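Local atomic coordinates of methyltransferase domain-containing protein (Pyrococcus horikoshii, PDB entry 1VE3), a protein that binds S-adenosylmethionine and is probably a methyltransferase, with a substrate that has not been established. Residues E147-P150 against R151-E154. Residues are numbered along the deposited sequence; the frame is centred on the assembly and turned at random.
Sequences ELLP and RLKE
L148 and L149 meet R151 and L152 in a local, surface-lying turn, where the chain leaves the short helix 145-148 and enters the loop leading to strand 166-170. The backbone evidence is the hydrogen bond from L152 N to L149 O at 3.2 Å. It is bent, with an N-H...O angle of 138°, and the donor stands well above the carbonyl plane. Its i+3 to i spacing, together with the 5.0 Å between L149 CA and L152 CA, meets the definition of a beta turn.

Two leucine pairs supply the apolar part. Chi1 of L152 (-169°) sets CG anti to N, from where L152 CD1 meets L149 CD2 at 3.7 Å, the side chains slanting across each other, while the branch carbons L148 CG and L152 CG lie 4.2 Å apart. On the same turn, R151 bends at chi2 (79°) and doubles back toward L148, crossing its side chain almost perpendicularly. One guanidinium face then lies over L148 CA, which is offset toward the rim of the group. On that same side, beyond the NH2 edge, L148 CD1 makes a tight non-bonded approach of 3.1 Å to R151 NH2.

Beyond the turn, L149 touches V176 and L152 touches I178, both on strand 175-179, whereas R151 leans on Y218. This is a beta turn following the short helix 145-148, packed on the three-stranded antiparallel sheet inserted after strand 136-143 of the Rossmann-like methyltransferase fold.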
loop_
_atom_site.group_PDB
_atom_site.type_symbol
_atom_site.label_atom_id
_atom_site.label_comp_id
_atom_site.label_asym_id
_atom_site.label_seq_id
_atom_site.Cartn_x
_atom_site.Cartn_y
_atom_site.Cartn_z
ATOM N N GLU A 147 23.628 -3.479 6.062
ATOM C CA GLU A 147 24.027 -3.265 4.676
ATOM C C GLU A 147 23.380 -2.001 4.115
ATOM O O GLU A 147 23.962 -1.309 3.280
ATOM C CB GLU A 147 23.629 -4.469 3.822
ATOM C CG GLU A 147 24.402 -5.745 4.112
ATOM C CD GLU A 147 25.903 -5.574 3.936
ATOM O OE1 GLU A 147 26.563 -5.087 4.880
ATOM O OE2 GLU A 147 26.420 -5.918 2.849
ATOM N N LEU A 148 22.172 -1.707 4.584
ATOM C CA LEU A 148 21.427 -0.534 4.136
ATOM C C LEU A 148 21.954 0.764 4.748
ATOM O O LEU A 148 21.825 1.836 4.157
ATOM C CB LEU A 148 19.949 -0.703 4.496
ATOM C CG LEU A 148 18.994 0.459 4.224
ATOM C CD1 LEU A 148 18.901 0.709 2.729
ATOM C CD2 LEU A 148 17.622 0.128 4.802
ATOM N N LEU A 149 22.547 0.657 5.932
ATOM C CA LEU A 149 23.082 1.812 6.662
ATOM C C LEU A 149 23.811 2.812 5.746
ATOM O O LEU A 149 23.487 3.991 5.686
ATOM C CB LEU A 149 24.040 1.295 7.736
ATOM C CG LEU A 149 23.452 1.397 9.145
ATOM C CD1 LEU A 149 24.507 1.759 10.191
ATOM C CD2 LEU A 149 22.356 2.456 9.257
ATOM N N PRO A 150 24.835 2.356 4.999
ATOM C CA PRO A 150 25.601 3.232 4.103
ATOM C C PRO A 150 24.757 4.202 3.277
ATOM O O PRO A 150 24.993 5.409 3.296
ATOM C CB PRO A 150 26.365 2.243 3.232
ATOM C CG PRO A 150 26.645 1.135 4.190
ATOM C CD PRO A 150 25.314 0.964 4.890
ATOM N N ARG A 151 23.779 3.674 2.548
ATOM C CA ARG A 151 22.914 4.514 1.731
ATOM C C ARG A 151 21.466 4.492 2.209
ATOM O O ARG A 151 20.548 4.215 1.441
ATOM C CB ARG A 151 23.008 4.097 0.255
ATOM C CG ARG A 151 23.254 2.607 -0.000
ATOM C CD ARG A 151 21.997 1.764 0.145
ATOM N NE ARG A 151 22.238 0.376 -0.250
ATOM C CZ ARG A 151 21.298 -0.564 -0.318
ATOM N NH1 ARG A 151 21.617 -1.797 -0.689
ATOM N NH2 ARG A 151 20.038 -0.275 -0.021
ATOM N N LEU A 152 21.276 4.806 3.488
ATOM C CA LEU A 152 19.950 4.818 4.095
ATOM C C LEU A 152 19.272 6.185 3.977
ATOM O O LEU A 152 18.061 6.269 3.766
ATOM C CB LEU A 152 20.058 4.415 5.573
ATOM C CG LEU A 152 18.781 4.110 6.369
ATOM C CD1 LEU A 152 19.161 3.475 7.693
ATOM C CD2 LEU A 152 17.975 5.372 6.602
ATOM N N LYS A 153 20.060 7.249 4.106
ATOM C CA LYS A 153 19.547 8.615 4.032
ATOM C C LYS A 153 18.663 8.883 2.809
ATOM O O LYS A 153 18.023 9.931 2.721
ATOM C CB LYS A 153 20.712 9.611 4.065
ATOM C CG LYS A 153 20.289 11.072 4.155
ATOM C CD LYS A 153 21.494 12.002 4.207
ATOM C CE LYS A 153 22.297 11.805 5.485
ATOM N NZ LYS A 153 21.492 12.122 6.699
ATOM N N GLU A 154 18.625 7.940 1.872
ATOM C CA GLU A 154 17.803 8.086 0.672
ATOM C C GLU A 154 17.781 6.808 -0.162
ATOM O O GLU A 154 18.827 6.287 -0.549
ATOM C CB GLU A 154 18.307 9.252 -0.185
ATOM C CG GLU A 154 19.748 9.121 -0.664
ATOM C CD GLU A 154 20.183 10.293 -1.533
ATOM O OE1 GLU A 154 21.351 10.302 -1.981
ATOM O OE2 GLU A 154 19.358 11.204 -1.768
#